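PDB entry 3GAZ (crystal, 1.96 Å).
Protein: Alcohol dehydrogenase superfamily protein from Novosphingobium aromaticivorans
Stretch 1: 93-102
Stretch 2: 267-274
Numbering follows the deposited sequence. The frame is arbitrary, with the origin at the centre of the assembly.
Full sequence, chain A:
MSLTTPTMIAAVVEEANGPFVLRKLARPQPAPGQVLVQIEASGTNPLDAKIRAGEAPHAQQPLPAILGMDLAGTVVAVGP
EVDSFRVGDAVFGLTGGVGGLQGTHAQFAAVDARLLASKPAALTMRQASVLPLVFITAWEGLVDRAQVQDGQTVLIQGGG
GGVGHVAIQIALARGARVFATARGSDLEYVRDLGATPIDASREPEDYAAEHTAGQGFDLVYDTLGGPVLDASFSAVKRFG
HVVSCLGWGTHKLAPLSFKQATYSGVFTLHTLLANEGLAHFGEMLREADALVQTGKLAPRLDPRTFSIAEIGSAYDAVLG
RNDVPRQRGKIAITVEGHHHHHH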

# COMPACT_ATOMS: atom_id res chain seq x y z
N GLY A 93 -10.34 15.91 3.38
CA GLY A 93 -8.94 15.63 3.09
C GLY A 93 -8.68 14.55 2.07
O GLY A 93 -9.59 13.86 1.62
N LEU A 94 -7.41 14.42 1.69
CA LEU A 94 -6.93 13.41 0.75
C LEU A 94 -6.45 12.33 1.70
O LEU A 94 -5.42 12.49 2.36
N THR A 95 -7.19 11.22 1.77
CA THR A 95 -6.87 10.19 2.74
C THR A 95 -6.52 8.77 2.30
O THR A 95 -5.90 8.04 3.07
N GLY A 96 -6.92 8.35 1.11
CA GLY A 96 -6.59 6.99 0.71
C GLY A 96 -6.88 6.69 -0.74
O GLY A 96 -6.76 7.57 -1.59
N GLY A 97 -7.26 5.45 -1.02
CA GLY A 97 -7.57 5.07 -2.39
C GLY A 97 -6.34 4.63 -3.16
O GLY A 97 -6.44 4.16 -4.30
N VAL A 98 -5.17 4.78 -2.53
CA VAL A 98 -3.90 4.38 -3.14
C VAL A 98 -2.98 3.72 -2.11
O VAL A 98 -3.21 3.82 -0.91
N GLY A 99 -1.94 3.05 -2.60
CA GLY A 99 -0.98 2.40 -1.73
C GLY A 99 -1.55 1.42 -0.71
O GLY A 99 -0.94 1.22 0.35
N GLY A 100 -2.69 0.82 -1.02
CA GLY A 100 -3.29 -0.13 -0.10
C GLY A 100 -4.20 0.51 0.95
O GLY A 100 -4.82 -0.20 1.75
N LEU A 101 -4.27 1.83 0.96
CA LEU A 101 -5.11 2.54 1.92
C LEU A 101 -6.57 2.42 1.50
O LEU A 101 -6.89 2.52 0.31
N GLN A 102 -7.46 2.19 2.47
CA GLN A 102 -8.88 2.07 2.15
C GLN A 102 -9.36 3.33 1.43
O GLN A 102 -9.04 4.45 1.83
N PHE A 267 4.19 15.13 -7.90
CA PHE A 267 3.64 13.79 -7.67
C PHE A 267 3.15 13.74 -6.23
O PHE A 267 3.87 13.34 -5.32
N THR A 268 1.90 14.15 -6.03
CA THR A 268 1.30 14.20 -4.70
C THR A 268 1.16 12.87 -3.98
O THR A 268 1.22 12.82 -2.75
N LEU A 269 1.01 11.79 -4.73
CA LEU A 269 0.82 10.47 -4.11
C LEU A 269 1.95 9.95 -3.24
O LEU A 269 1.70 9.15 -2.34
N HIS A 270 3.19 10.39 -3.50
CA HIS A 270 4.32 9.90 -2.72
C HIS A 270 4.08 9.96 -1.22
O HIS A 270 4.41 9.03 -0.49
N THR A 271 3.48 11.05 -0.77
CA THR A 271 3.21 11.21 0.65
C THR A 271 2.40 10.06 1.23
O THR A 271 2.70 9.56 2.31
N LEU A 272 1.38 9.64 0.50
CA LEU A 272 0.53 8.54 0.95
C LEU A 272 1.13 7.17 0.69
O LEU A 272 0.87 6.23 1.44
N LEU A 273 1.93 7.05 -0.36
CA LEU A 273 2.54 5.76 -0.70
C LEU A 273 3.72 5.40 0.18
O LEU A 273 3.99 4.23 0.43
N ALA A 274 4.43 6.42 0.63
CA ALA A 274 5.63 6.24 1.46
C ALA A 274 5.48 6.69 2.90
O ALA A 274 6.37 6.44 3.72

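This is a small contact of apolar side chains, in which a strand end and the glycine-rich loop after it wrap leucine and valine side chains around one helical leucine, with no hydrogen bond crossing between the stretches. The touching residues are at least 171 apart in sequence, and the two segments together bury 387 Å².

Leu272 is the centre of the design. Its CA-to-CB bond points toward the other stretch, its rotamer is m, t, and it has the largest covered area of any residue here. Its CD1 lies 3.9 Å from Leu94 CG and equally 3.9 Å from Val98 CG2, so one methyl serves two side chains of the first stretch, while Leu101 CD1 packs 4.0 Å from Leu272 CB. Leu94 (t, p), Val98 (m) and Leu101 (m, t) all point toward the helical stretch; Thr95 points away.

Around this centre the fit continues. Leu94 CD2 reaches Thr268 CG2 at 3.9 Å, so the threonine offers its methyl to the contact, while its hydroxyl is satisfied elsewhere in the structure. Leu269 and Leu273, both m, t, leave the backbone sideways but bring their ends nearer: Leu269 CD2 sits 4.4 Å from Val98 CG1, and Leu273 CD2 sits 4.3 Å from Val98 CG2. Val98 thus meets three leucines.

The missing side chain of Gly99 makes the closest approach possible. Leu273 CD2 comes within 3.4 Å of Gly99 CA, where an ideal CB would lie 2.8 Å from that same methyl, a clash; the positive phi of Gly99 also favours glycine. The type I' turn from Val98 to Leu101, closed by Leu101 N to Val98 O at 2.9 Å, carries both apolar residues at its ends. The rule is economical: glycine at position 99, where a leucine methyl needs the room, and branched aliphatics at the ends of the turn.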

# COMPACT_ATOMS: atom_id res chain seq x y z
CB LEU A 94 -5.77 13.96 -0.08
CG LEU A 94 -4.97 12.97 -0.92
CD1 LEU A 94 -5.92 12.09 -1.72
CD2 LEU A 94 -4.02 13.74 -1.85
CB THR A 95 -8.03 10.08 3.72
OG1 THR A 95 -9.17 9.54 3.03
CG2 THR A 95 -8.40 11.48 4.25
CB VAL A 98 -3.16 5.60 -3.72
CG1 VAL A 98 -4.01 6.29 -4.78
CG2 VAL A 98 -2.80 6.57 -2.59
CB LEU A 101 -4.72 4.02 1.97
CG LEU A 101 -3.35 4.36 2.58
CD1 LEU A 101 -2.97 5.78 2.23
CD2 LEU A 101 -3.41 4.18 4.10
CB GLN A 102 -9.72 1.90 3.42
CG GLN A 102 -11.21 1.80 3.10
CD GLN A 102 -12.10 2.16 4.26
OE1 GLN A 102 -12.11 1.49 5.29
NE2 GLN A 102 -12.86 3.24 4.10
CB PHE A 267 4.71 12.73 -7.92
CG PHE A 267 4.20 11.32 -7.82
CD1 PHE A 267 3.07 10.92 -8.52
CD2 PHE A 267 4.86 10.39 -7.01
CE1 PHE A 267 2.59 9.61 -8.42
CE2 PHE A 267 4.38 9.08 -6.91
CZ PHE A 267 3.25 8.69 -7.62
CB THR A 268 -0.10 14.86 -4.81
OG1 THR A 268 0.03 16.15 -5.42
CG2 THR A 268 -0.74 15.04 -3.44
CB LEU A 269 0.53 9.42 -5.19
CG LEU A 269 -0.59 9.70 -6.19
CD1 LEU A 269 -0.82 8.46 -7.05
CD2 LEU A 269 -1.84 10.07 -5.44
CB HIS A 270 5.62 10.65 -3.07
CG HIS A 270 6.83 10.13 -2.34
ND1 HIS A 270 7.32 10.72 -1.20
CD2 HIS A 270 7.59 9.02 -2.55
CE1 HIS A 270 8.33 9.99 -0.73
NE2 HIS A 270 8.51 8.96 -1.53
CB THR A 271 2.45 12.50 0.90
OG1 THR A 271 3.31 13.59 0.62
CG2 THR A 271 1.95 12.56 2.35
CB LEU A 272 -0.84 8.61 0.27
CG LEU A 272 -1.76 9.81 0.55
CD1 LEU A 272 -3.07 9.68 -0.20
CD2 LEU A 272 -2.05 9.87 2.02
CB LEU A 273 2.99 5.76 -2.17
CG LEU A 273 1.87 5.93 -3.21
CD1 LEU A 273 2.47 6.14 -4.57
CD2 LEU A 273 1.00 4.70 -3.22
CB ALA A 274 6.81 6.97 0.82